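Local coordinates for protein Asp/Glu-specific dipeptidyl-peptidase (Flavobacterium psychrophilum, PDB 5JXF) that removes dipeptides from the N terminus of oligopeptides as a serine peptidase of family S46, strictly requiring aspartate or glutamate at P1, at residues A[655-660]-A[678-683]; A[228-233]-A[344-349]; A[593-598]-A[695-700]. One frame throughout, in Å; residues are numbered along the deposited sequence.

From the N terminus, contact 2 comes first. It closes a loop of 110 residues between the 228-233 loop and helix 328-357. Contact 3 opens much later, at 593-598, and closes at 695-700. Contact 1 is nested inside it, joining the 655-660 loop to the end of strand 673-680. Contact 2 is complete before either of these begins. Contacts 1 and 3 share one antiparallel sheet, in which strands 673-680 and 698-702 are neighbours. Contact 2 sets helix 328-357 against the loop that leads into strand 239-245 of the other sheet. Contacts 1 and 2 both touch the bound Arg-Asp dipeptide. Contact 3 lies farther out; Trp231 of contact 2 packs on its Val699 and Tyr595.

Contact 1 of 3, residues A[655-660]-A[678-683]; sequences NHTTGG and FDRVWE. With ASP (aspartic acid), chain F; ARG (arginine), chain E.
Arg680 turns one face of its guanidinium to the 655-660 loop and an edge to the bound aspartic acid. Over that face lie Thr657 O and Thr658 OG1. Thr658 OG1 comes to 3.6 Å from Arg680 NH2 but is hydrogen-bonded elsewhere, to Asp688. The ligand carboxylate sits at the edge, near the plane. There Arg680 NE gives a hydrogen bond to OD2 of the bound aspartic acid (2.8 Å, 156° at the hydrogen). Arg680 NH2 gives another to OD1 of the same group (2.8 Å, 157°). A bend at chi3 (-87°) brings the guanidinium round to this two-pronged grip. The third nitrogen, NH1, is held by Ser687. Lower down, Thr657 OG1 packs alongside the aliphatic part of the chain, 3.6 Å from Arg680 CG. A water links Thr657 OG1 to Asp679 O, the second bond being weak.

The dipeptide backbone is held from both segments. Gly660 N donates to O of the bound aspartic acid at 2.8 Å. Phe678 O accepts a weak bond from the ligand's peptide N. Asp679 OD1 takes the amino N of the bound arginine at 2.9 Å, while Asp679 OD2 meets Arg233 in a salt bridge whose modelled length is doubtful. Phe678 and Asp679 both face Val699, forming a classic beta bulge at the end of strand 673-680. A leucine in place of Arg680 would probably leave the ligand carboxylate without its two N-H donors and its compensating charge. The paired donors match the two oxygens of an acidic P1 side chain. This agrees with the role in Asp/Glu specificity inferred for Arg680 from related enzymes.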
loop_
_atom_site.group_PDB
_atom_site.type_symbol
_atom_site.label_atom_id
_atom_site.label_comp_id
_atom_site.label_asym_id
_atom_site.label_seq_id
_atom_site.Cartn_x
_atom_site.Cartn_y
_atom_site.Cartn_z
ATOM N N ASN A 655 -20.765 -7.426 8.531
ATOM C CA ASN A 655 -21.602 -8.499 7.998
ATOM C C ASN A 655 -20.750 -9.625 7.424
ATOM O O ASN A 655 -19.745 -9.388 6.774
ATOM C CB ASN A 655 -22.545 -7.969 6.915
ATOM C CG ASN A 655 -23.329 -6.764 7.359
ATOM O OD1 ASN A 655 -24.295 -6.882 8.106
ATOM N ND2 ASN A 655 -22.939 -5.591 6.869
ATOM N N HIS A 656 -21.171 -10.860 7.652
ATOM C CA HIS A 656 -20.428 -12.010 7.172
ATOM C C HIS A 656 -20.956 -12.434 5.812
ATOM O O HIS A 656 -22.083 -12.914 5.703
ATOM C CB HIS A 656 -20.535 -13.161 8.178
ATOM C CG HIS A 656 -19.641 -14.327 7.878
ATOM N ND1 HIS A 656 -19.712 -15.518 8.574
ATOM C CD2 HIS A 656 -18.659 -14.490 6.959
ATOM C CE1 HIS A 656 -18.817 -16.361 8.095
ATOM N NE2 HIS A 656 -18.168 -15.765 7.111
ATOM N N THR A 657 -20.130 -12.270 4.784
ATOM C CA THR A 657 -20.487 -12.604 3.407
ATOM C C THR A 657 -19.476 -13.523 2.740
ATOM O O THR A 657 -18.412 -13.790 3.295
ATOM C CB THR A 657 -20.606 -11.335 2.536
ATOM O OG1 THR A 657 -19.398 -10.577 2.647
ATOM C CG2 THR A 657 -21.781 -10.469 2.982
ATOM N N THR A 658 -19.800 -13.992 1.537
ATOM C CA THR A 658 -18.848 -14.767 0.737
ATOM C C THR A 658 -19.308 -14.640 -0.721
ATOM O O THR A 658 -20.286 -13.946 -0.987
ATOM C CB THR A 658 -18.753 -16.250 1.236
ATOM O OG1 THR A 658 -17.691 -16.953 0.567
ATOM C CG2 THR A 658 -20.057 -16.987 1.029
ATOM N N GLY A 659 -18.614 -15.279 -1.662
ATOM C CA GLY A 659 -19.030 -15.232 -3.055
ATOM C C GLY A 659 -20.485 -15.749 -3.179
ATOM O O GLY A 659 -20.839 -16.751 -2.557
ATOM N N GLY A 660 -21.307 -15.060 -3.958
ATOM C CA GLY A 660 -22.743 -15.297 -3.974
ATOM C C GLY A 660 -23.504 -14.117 -3.392
ATOM O O GLY A 660 -24.639 -13.839 -3.797
ATOM N N PHE A 678 -20.632 -5.958 -2.370
ATOM C CA PHE A 678 -19.887 -6.382 -3.551
ATOM C C PHE A 678 -18.495 -6.955 -3.331
ATOM O O PHE A 678 -17.906 -7.481 -4.274
ATOM C CB PHE A 678 -19.812 -5.234 -4.559
ATOM C CG PHE A 678 -18.806 -4.151 -4.218
ATOM C CD1 PHE A 678 -19.134 -3.124 -3.337
ATOM C CD2 PHE A 678 -17.561 -4.117 -4.845
ATOM C CE1 PHE A 678 -18.226 -2.090 -3.063
ATOM C CE2 PHE A 678 -16.630 -3.088 -4.572
ATOM C CZ PHE A 678 -16.964 -2.075 -3.684
ATOM N N ASP A 679 -17.979 -6.923 -2.104
ATOM C CA ASP A 679 -16.675 -7.514 -1.867
ATOM C C ASP A 679 -16.412 -7.739 -0.395
ATOM O O ASP A 679 -17.259 -7.437 0.440
ATOM C CB ASP A 679 -15.566 -6.609 -2.437
ATOM C CG ASP A 679 -14.417 -7.405 -3.042
ATOM O OD1 ASP A 679 -14.334 -8.624 -2.789
ATOM O OD2 ASP A 679 -13.592 -6.812 -3.769
ATOM N N ARG A 680 -15.218 -8.251 -0.092
ATOM C CA ARG A 680 -14.692 -8.311 1.269
ATOM C C ARG A 680 -13.338 -7.633 1.291
ATOM O O ARG A 680 -12.674 -7.558 0.258
ATOM C CB ARG A 680 -14.528 -9.748 1.751
ATOM C CG ARG A 680 -15.821 -10.477 2.118
ATOM C CD ARG A 680 -15.503 -11.917 2.330
ATOM N NE ARG A 680 -15.560 -12.637 1.064
ATOM C CZ ARG A 680 -15.106 -13.871 0.886
ATOM N NH1 ARG A 680 -14.520 -14.500 1.893
ATOM N NH2 ARG A 680 -15.227 -14.465 -0.299
ATOM N N VAL A 681 -12.910 -7.177 2.459
ATOM C CA VAL A 681 -11.600 -6.528 2.570
ATOM C C VAL A 681 -10.480 -7.571 2.602
ATOM O O VAL A 681 -10.707 -8.740 2.952
ATOM C CB VAL A 681 -11.508 -5.622 3.825
ATOM C CG1 VAL A 681 -12.678 -4.677 3.866
ATOM C CG2 VAL A 681 -11.460 -6.445 5.100
ATOM N N TRP A 682 -9.264 -7.133 2.260
ATOM C CA TRP A 682 -8.110 -8.036 2.100
ATOM C C TRP A 682 -7.896 -8.957 3.284
ATOM O O TRP A 682 -7.720 -10.162 3.129
ATOM C CB TRP A 682 -6.834 -7.230 1.850
ATOM C CG TRP A 682 -5.647 -8.073 1.535
ATOM C CD1 TRP A 682 -4.472 -8.142 2.238
ATOM C CD2 TRP A 682 -5.507 -8.975 0.430
ATOM N NE1 TRP A 682 -3.619 -9.033 1.639
ATOM C CE2 TRP A 682 -4.224 -9.557 0.526
ATOM C CE3 TRP A 682 -6.341 -9.342 -0.637
ATOM C CZ2 TRP A 682 -3.752 -10.491 -0.404
ATOM C CZ3 TRP A 682 -5.872 -10.276 -1.557
ATOM C CH2 TRP A 682 -4.590 -10.833 -1.437
ATOM N N GLU A 683 -7.942 -8.375 4.470
ATOM C CA GLU A 683 -7.684 -9.100 5.698
ATOM C C GLU A 683 -8.686 -10.207 5.997
ATOM O O GLU A 683 -8.401 -11.100 6.788
ATOM C CB GLU A 683 -7.643 -8.111 6.864
ATOM C CG GLU A 683 -6.391 -7.199 6.851
ATOM C CD GLU A 683 -6.419 -6.152 5.742
ATOM O OE1 GLU A 683 -7.529 -5.794 5.267
ATOM O OE2 GLU A 683 -5.331 -5.688 5.347
HETATM N N ASP F . -17.131 -10.645 -4.826
HETATM C CA ASP F . -17.797 -11.821 -4.256
HETATM C C ASP F . -18.963 -12.346 -5.074
HETATM O O ASP F . -20.016 -12.689 -4.526
HETATM C CB ASP F . -18.271 -11.520 -2.822
HETATM C CG ASP F . -17.186 -11.749 -1.777
HETATM O OD1 ASP F . -16.241 -12.506 -2.057
HETATM O OD2 ASP F . -17.285 -11.186 -0.664
HETATM N N ARG E . -13.996 -9.448 -5.565
HETATM C CA ARG E . -15.373 -9.449 -6.036
HETATM C C ARG E . -16.041 -10.752 -5.581
HETATM O O ARG E . -15.553 -11.835 -5.887
HETATM C CB ARG E . -15.428 -9.297 -7.561
HETATM C CG ARG E . -14.903 -7.951 -8.084
HETATM C CD ARG E . -14.895 -7.901 -9.614
HETATM N NE ARG E . -14.073 -8.963 -10.186
HETATM C CZ ARG E . -12.778 -8.834 -10.487
HETATM N NH1 ARG E . -12.151 -7.676 -10.282
HETATM N NH2 ARG E . -12.105 -9.862 -11.003
HETATM O O HOH W 1 -19.008 -9.870 -0.012
#

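Contact 2 of 3, residues A[228-233]-A[344-349]; sequences NWVWPR and YWKKWI. With ARG (arginine), chain E; ASP (aspartic acid), chain F.
Trp229 carries its ring toward helix 328-357 with CG anti to the carbonyl carbon (chi1 -53°), while Lys346 leaves the helix with CG anti to the backbone N (chi1 -166°) and stays extended. The lysine runs back along the indole, opposite to the way the tryptophan points. Lys346 CD lies at the edge of the indole, 3.9 Å from Trp229 CD1. The lysine tip goes further, and Lys346 NZ donates to Asn228 O at 2.7 Å, in the carbonyl plane. NZ also bonds to Asp225 O, so it ties together two backbone carbonyls.

Lys347 takes one face of the indole. Its CG makes a CH-pi contact with the six-membered ring of Trp229, 4.0 Å from the centroid and 26° off the normal. Lys347 CB is nearer still, 3.4 Å from Trp229 CZ2. Its NZ goes on to a salt bridge with Asp688. Over the opposite face lies the amino N of the bound arginine, 3.7 Å above the plane of the Trp229 ring. Trp229 NE1 donates to Asn343 O, which helps to fix the ring's rotation.

Asn228 OD1 accepts a hydrogen bond from the same amino N. Loop and helix line part of the pocket that holds the amino end of the bound dipeptide, consistent with a subsite for the substrate's N terminus in a dipeptidyl-peptidase.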
loop_
_atom_site.group_PDB
_atom_site.type_symbol
_atom_site.label_atom_id
_atom_site.label_comp_id
_atom_site.label_asym_id
_atom_site.label_seq_id
_atom_site.Cartn_x
_atom_site.Cartn_y
_atom_site.Cartn_z
ATOM N N ASN A 228 -9.188 -4.991 -6.228
ATOM C CA ASN A 228 -10.043 -6.148 -5.901
ATOM C C ASN A 228 -9.680 -6.718 -4.532
ATOM O O ASN A 228 -8.497 -6.847 -4.208
ATOM C CB ASN A 228 -9.907 -7.226 -6.964
ATOM C CG ASN A 228 -11.045 -8.263 -6.904
ATOM O OD1 ASN A 228 -12.159 -7.973 -6.441
ATOM N ND2 ASN A 228 -10.757 -9.466 -7.362
ATOM N N TRP A 229 -10.699 -7.037 -3.733
ATOM C CA TRP A 229 -10.533 -7.505 -2.341
ATOM C C TRP A 229 -9.843 -6.481 -1.422
ATOM O O TRP A 229 -9.324 -6.855 -0.387
ATOM C CB TRP A 229 -9.743 -8.818 -2.263
ATOM C CG TRP A 229 -10.275 -9.911 -3.113
ATOM C CD1 TRP A 229 -9.800 -10.306 -4.326
ATOM C CD2 TRP A 229 -11.382 -10.764 -2.816
ATOM N NE1 TRP A 229 -10.542 -11.353 -4.808
ATOM C CE2 TRP A 229 -11.518 -11.659 -3.899
ATOM C CE3 TRP A 229 -12.267 -10.865 -1.737
ATOM C CZ2 TRP A 229 -12.527 -12.635 -3.947
ATOM C CZ3 TRP A 229 -13.267 -11.849 -1.780
ATOM C CH2 TRP A 229 -13.381 -12.720 -2.877
ATOM N N VAL A 230 -9.856 -5.206 -1.784
ATOM C CA VAL A 230 -9.104 -4.195 -1.032
ATOM C C VAL A 230 -9.986 -3.058 -0.505
ATOM O O VAL A 230 -10.829 -2.536 -1.229
ATOM C CB VAL A 230 -7.982 -3.581 -1.900
ATOM C CG1 VAL A 230 -7.481 -2.286 -1.282
ATOM C CG2 VAL A 230 -6.820 -4.570 -2.087
ATOM N N TRP A 231 -9.826 -2.734 0.774
ATOM C CA TRP A 231 -10.345 -1.509 1.363
ATOM C C TRP A 231 -9.143 -0.585 1.714
ATOM O O TRP A 231 -8.094 -1.081 2.127
ATOM C CB TRP A 231 -11.147 -1.809 2.625
ATOM C CG TRP A 231 -11.714 -0.578 3.262
ATOM C CD1 TRP A 231 -11.248 0.068 4.372
ATOM C CD2 TRP A 231 -12.859 0.150 2.822
ATOM N NE1 TRP A 231 -12.034 1.162 4.645
ATOM C CE2 TRP A 231 -13.027 1.237 3.704
ATOM C CE3 TRP A 231 -13.762 -0.013 1.768
ATOM C CZ2 TRP A 231 -14.045 2.165 3.550
ATOM C CZ3 TRP A 231 -14.767 0.913 1.616
ATOM C CH2 TRP A 231 -14.906 1.985 2.506
ATOM N N PRO A 232 -9.278 0.743 1.554
ATOM C CA PRO A 232 -10.346 1.583 0.996
ATOM C C PRO A 232 -10.639 1.284 -0.473
ATOM O O PRO A 232 -9.756 0.901 -1.247
ATOM C CB PRO A 232 -9.802 2.998 1.162
ATOM C CG PRO A 232 -8.852 2.894 2.320
ATOM C CD PRO A 232 -8.209 1.565 2.163
ATOM N N ARG A 233 -11.906 1.414 -0.834
ATOM C CA ARG A 233 -12.354 1.122 -2.181
ATOM C C ARG A 233 -13.260 2.251 -2.640
ATOM O O ARG A 233 -14.065 2.770 -1.865
ATOM C CB ARG A 233 -13.108 -0.224 -2.239
ATOM C CG ARG A 233 -13.706 -0.552 -3.616
ATOM C CD ARG A 233 -12.744 -1.417 -4.443
ATOM N NE ARG A 233 -12.619 -2.653 -3.726
ATOM C CZ ARG A 233 -12.966 -3.848 -4.165
ATOM N NH1 ARG A 233 -13.410 -4.047 -5.398
ATOM N NH2 ARG A 233 -12.799 -4.851 -3.348
ATOM N N TYR A 344 -10.489 -15.187 -8.147
ATOM C CA TYR A 344 -10.089 -16.260 -7.238
ATOM C C TYR A 344 -8.564 -16.371 -7.074
ATOM O O TYR A 344 -8.076 -16.759 -6.011
ATOM C CB TYR A 344 -10.675 -17.594 -7.710
ATOM C CG TYR A 344 -12.142 -17.681 -7.390
ATOM C CD1 TYR A 344 -12.564 -17.914 -6.089
ATOM C CD2 TYR A 344 -13.099 -17.470 -8.364
ATOM C CE1 TYR A 344 -13.901 -17.978 -5.766
ATOM C CE2 TYR A 344 -14.453 -17.531 -8.050
ATOM C CZ TYR A 344 -14.842 -17.790 -6.746
ATOM O OH TYR A 344 -16.173 -17.855 -6.409
ATOM N N TRP A 345 -7.819 -16.030 -8.122
ATOM C CA TRP A 345 -6.361 -16.014 -8.030
ATOM C C TRP A 345 -5.921 -15.107 -6.892
ATOM O O TRP A 345 -5.097 -15.487 -6.052
ATOM C CB TRP A 345 -5.726 -15.547 -9.334
ATOM C CG TRP A 345 -4.314 -15.062 -9.138
ATOM C CD1 TRP A 345 -3.189 -15.834 -8.968
ATOM C CD2 TRP A 345 -3.871 -13.694 -9.074
ATOM N NE1 TRP A 345 -2.081 -15.027 -8.806
ATOM C CE2 TRP A 345 -2.471 -13.713 -8.871
ATOM C CE3 TRP A 345 -4.521 -12.457 -9.174
ATOM C CZ2 TRP A 345 -1.712 -12.542 -8.762
ATOM C CZ3 TRP A 345 -3.763 -11.295 -9.070
ATOM C CH2 TRP A 345 -2.374 -11.347 -8.866
ATOM N N LYS A 346 -6.491 -13.912 -6.852
ATOM C CA LYS A 346 -6.138 -12.997 -5.785
ATOM C C LYS A 346 -6.779 -13.407 -4.469
ATOM O O LYS A 346 -6.145 -13.256 -3.424
ATOM C CB LYS A 346 -6.528 -11.562 -6.122
ATOM C CG LYS A 346 -5.878 -10.544 -5.188
ATOM C CD LYS A 346 -6.267 -9.126 -5.542
ATOM C CE LYS A 346 -5.340 -8.084 -4.856
ATOM N NZ LYS A 346 -5.909 -6.678 -5.043
ATOM N N LYS A 347 -8.018 -13.927 -4.510
ATOM C CA LYS A 347 -8.682 -14.363 -3.280
ATOM C C LYS A 347 -7.797 -15.349 -2.532
ATOM O O LYS A 347 -7.616 -15.258 -1.310
ATOM C CB LYS A 347 -10.067 -15.018 -3.551
ATOM C CG LYS A 347 -10.781 -15.413 -2.266
ATOM C CD LYS A 347 -11.835 -16.501 -2.476
ATOM C CE LYS A 347 -12.374 -17.019 -1.147
ATOM N NZ LYS A 347 -13.578 -17.862 -1.346
ATOM N N TRP A 348 -7.249 -16.297 -3.284
ATOM C CA TRP A 348 -6.508 -17.401 -2.701
ATOM C C TRP A 348 -5.197 -16.903 -2.077
ATOM O O TRP A 348 -4.757 -17.418 -1.048
ATOM C CB TRP A 348 -6.261 -18.479 -3.757
ATOM C CG TRP A 348 -7.551 -19.223 -4.130
ATOM C CD1 TRP A 348 -8.654 -19.380 -3.347
ATOM C CD2 TRP A 348 -7.844 -19.883 -5.370
ATOM N NE1 TRP A 348 -9.615 -20.097 -4.019
ATOM C CE2 TRP A 348 -9.141 -20.421 -5.261
ATOM C CE3 TRP A 348 -7.135 -20.070 -6.560
ATOM C CZ2 TRP A 348 -9.743 -21.132 -6.293
ATOM C CZ3 TRP A 348 -7.734 -20.779 -7.581
ATOM C CH2 TRP A 348 -9.022 -21.304 -7.441
ATOM N N ILE A 349 -4.596 -15.889 -2.690
ATOM C CA ILE A 349 -3.411 -15.253 -2.105
ATOM C C ILE A 349 -3.769 -14.719 -0.713
ATOM O O ILE A 349 -3.153 -15.113 0.282
ATOM C CB ILE A 349 -2.871 -14.146 -3.032
ATOM C CG1 ILE A 349 -2.299 -14.790 -4.298
ATOM C CG2 ILE A 349 -1.838 -13.242 -2.320
ATOM C CD1 ILE A 349 -1.970 -13.820 -5.406
HETATM N N ARG E . -13.996 -9.448 -5.565
HETATM C CA ARG E . -15.373 -9.449 -6.036
HETATM C C ARG E . -16.041 -10.752 -5.581
HETATM O O ARG E . -15.553 -11.835 -5.887
HETATM C CB ARG E . -15.428 -9.297 -7.561
HETATM C CG ARG E . -14.903 -7.951 -8.084
HETATM C CD ARG E . -14.895 -7.901 -9.614
HETATM N NE ARG E . -14.073 -8.963 -10.186
HETATM C CZ ARG E . -12.778 -8.834 -10.487
HETATM N NH1 ARG E . -12.151 -7.676 -10.282
HETATM N NH2 ARG E . -12.105 -9.862 -11.003
HETATM N N ASP F . -17.131 -10.645 -4.826
HETATM C CA ASP F . -17.797 -11.821 -4.256
HETATM C C ASP F . -18.963 -12.346 -5.074
HETATM O O ASP F . -20.016 -12.689 -4.526
HETATM C CB ASP F . -18.271 -11.520 -2.822
HETATM C CG ASP F . -17.186 -11.749 -1.777
HETATM O OD1 ASP F . -16.241 -12.506 -2.057
HETATM O OD2 ASP F . -17.285 -11.186 -0.664
#

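Contact 3 of 3, residues A[593-598]-A[695-700]; sequences KGYSPK and ICRNVM
Tyr595 and Ile695 bring the two backbones nearest, with their CA atoms 5.9 Å apart, yet the segments are not paired strands. Strands 595-598 and 698-702 belong to one antiparallel sheet, with strands 601-608 and 648-653 between them. The sheet is consistent with the second beta-barrel of a chymotrypsin-like fold. Arg697, just before strand 698-702, spans the gap. Its chain bends at chi2 (-73°), which sets the guanidinium edge against two successive carbonyls.

Arg697 NE is shared between them. It lies 2.9 Å from Lys593 O and 2.9 Å from Gly594 O, above both carbonyl planes, and both bonds are clearly bent. Arg697 NH2 adds a bond to Gly594 O at 2.8 Å, tilted only 15° from the carbonyl plane. Gly594 O is thus gripped side-on by two nitrogens of one arginine. On the far side of the group, Arg697 NH1 donates to Cys696 O (2.9 Å, 160° at the hydrogen) and also to Pro693 O. Five bonds therefore fix how the guanidinium is turned.

Tyr595 CB lies over one face, toward the rim, 3.6 Å above the guanidinium plane of Arg697. The phenol ring points back past the arginine, well tilted from the guanidinium plane. Its hydroxyl pairs with Glu683, and its ring meets Tyr603 edge-to-face. Lys593 lies beside Arg697, but its NZ turns off to a salt bridge with Asp277. Ile695 completes the packing: its CG2 is 4.3 Å from Tyr595 CD2 and 3.9 Å from Ser596 O.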
loop_
_atom_site.group_PDB
_atom_site.type_symbol
_atom_site.label_atom_id
_atom_site.label_comp_id
_atom_site.label_asym_id
_atom_site.label_seq_id
_atom_site.Cartn_x
_atom_site.Cartn_y
_atom_site.Cartn_z
ATOM N N LYS A 593 -18.651 -0.284 10.391
ATOM C CA LYS A 593 -17.520 -0.291 11.307
ATOM C C LYS A 593 -16.208 -0.397 10.543
ATOM O O LYS A 593 -16.043 -1.302 9.723
ATOM C CB LYS A 593 -17.623 -1.461 12.296
ATOM C CG LYS A 593 -16.738 -1.317 13.539
ATOM C CD LYS A 593 -17.042 0.028 14.178
ATOM C CE LYS A 593 -16.814 0.055 15.661
ATOM N NZ LYS A 593 -17.564 1.222 16.220
ATOM N N GLY A 594 -15.266 0.497 10.828
ATOM C CA GLY A 594 -13.929 0.376 10.263
ATOM C C GLY A 594 -13.148 -0.753 10.904
ATOM O O GLY A 594 -13.717 -1.589 11.612
ATOM N N TYR A 595 -11.831 -0.774 10.663
ATOM C CA TYR A 595 -10.941 -1.749 11.300
ATOM C C TYR A 595 -9.459 -1.350 11.192
ATOM O O TYR A 595 -9.110 -0.389 10.508
ATOM C CB TYR A 595 -11.134 -3.136 10.694
ATOM C CG TYR A 595 -10.574 -3.287 9.291
ATOM C CD1 TYR A 595 -11.204 -2.705 8.195
ATOM C CD2 TYR A 595 -9.431 -4.034 9.057
ATOM C CE1 TYR A 595 -10.694 -2.855 6.901
ATOM C CE2 TYR A 595 -8.923 -4.191 7.774
ATOM C CZ TYR A 595 -9.568 -3.599 6.704
ATOM O OH TYR A 595 -9.040 -3.759 5.443
ATOM N N SER A 596 -8.608 -2.115 11.875
ATOM C CA SER A 596 -7.166 -1.875 11.898
ATOM C C SER A 596 -6.386 -3.043 11.311
ATOM O O SER A 596 -6.284 -4.108 11.922
ATOM C CB SER A 596 -6.690 -1.620 13.318
ATOM O OG SER A 596 -5.268 -1.566 13.334
ATOM N N PRO A 597 -5.808 -2.837 10.125
ATOM C CA PRO A 597 -5.080 -3.898 9.425
ATOM C C PRO A 597 -3.700 -4.180 10.047
ATOM O O PRO A 597 -3.209 -5.309 9.951
ATOM C CB PRO A 597 -4.942 -3.335 8.009
ATOM C CG PRO A 597 -4.905 -1.862 8.210
ATOM C CD PRO A 597 -5.847 -1.584 9.356
ATOM N N LYS A 598 -3.121 -3.166 10.694
ATOM C CA LYS A 598 -1.734 -3.190 11.179
ATOM C C LYS A 598 -1.490 -2.152 12.293
ATOM O O LYS A 598 -2.294 -1.247 12.496
ATOM C CB LYS A 598 -0.771 -2.932 10.021
ATOM C CG LYS A 598 -0.389 -4.181 9.278
ATOM C CD LYS A 598 0.344 -3.893 7.993
ATOM C CE LYS A 598 0.554 -5.206 7.259
ATOM N NZ LYS A 598 0.635 -6.334 8.240
ATOM N N ILE A 695 -11.310 -8.009 12.027
ATOM C CA ILE A 695 -10.800 -7.644 10.703
ATOM C C ILE A 695 -11.641 -8.133 9.497
ATOM O O ILE A 695 -11.302 -7.859 8.348
ATOM C CB ILE A 695 -9.346 -8.156 10.515
ATOM C CG1 ILE A 695 -9.273 -9.683 10.663
ATOM C CG2 ILE A 695 -8.338 -7.415 11.475
ATOM C CD1 ILE A 695 -7.838 -10.266 10.414
ATOM N N CYS A 696 -12.724 -8.859 9.734
ATOM C CA CYS A 696 -13.572 -9.261 8.617
ATOM C C CYS A 696 -14.638 -8.216 8.373
ATOM O O CYS A 696 -15.413 -7.890 9.260
ATOM C CB CYS A 696 -14.193 -10.638 8.874
ATOM S SG CYS A 696 -12.914 -11.916 8.806
ATOM N N ARG A 697 -14.638 -7.649 7.177
ATOM C CA ARG A 697 -15.622 -6.647 6.829
ATOM C C ARG A 697 -16.153 -6.905 5.434
ATOM O O ARG A 697 -15.442 -7.411 4.571
ATOM C CB ARG A 697 -15.031 -5.218 6.886
ATOM C CG ARG A 697 -14.497 -4.777 8.227
ATOM C CD ARG A 697 -15.608 -4.491 9.238
ATOM N NE ARG A 697 -15.083 -3.951 10.497
ATOM C CZ ARG A 697 -14.626 -4.705 11.495
ATOM N NH1 ARG A 697 -14.616 -6.039 11.385
ATOM N NH2 ARG A 697 -14.167 -4.131 12.600
ATOM N N ASN A 698 -17.404 -6.526 5.191
ATOM C CA ASN A 698 -17.901 -6.592 3.833
ATOM C C ASN A 698 -17.875 -5.194 3.239
ATOM O O ASN A 698 -17.950 -4.209 3.977
ATOM C CB ASN A 698 -19.313 -7.214 3.786
ATOM C CG ASN A 698 -20.405 -6.269 4.305
ATOM O OD1 ASN A 698 -20.365 -5.801 5.454
ATOM N ND2 ASN A 698 -21.386 -5.986 3.451
ATOM N N VAL A 699 -17.735 -5.106 1.921
ATOM C CA VAL A 699 -17.694 -3.818 1.238
ATOM C C VAL A 699 -18.961 -3.603 0.420
ATOM O O VAL A 699 -19.363 -4.476 -0.360
ATOM C CB VAL A 699 -16.466 -3.714 0.327
ATOM C CG1 VAL A 699 -16.189 -2.240 -0.090
ATOM C CG2 VAL A 699 -15.256 -4.281 1.060
ATOM N N MET A 700 -19.565 -2.428 0.605
ATOM C CA MET A 700 -20.839 -2.034 -0.010
ATOM C C MET A 700 -20.741 -0.745 -0.789
ATOM O O MET A 700 -20.074 0.206 -0.364
ATOM C CB MET A 700 -21.917 -1.878 1.068
ATOM C CG MET A 700 -22.419 -3.185 1.673
ATOM S SD MET A 700 -22.849 -3.082 3.437
ATOM C CE MET A 700 -21.219 -2.765 4.152
#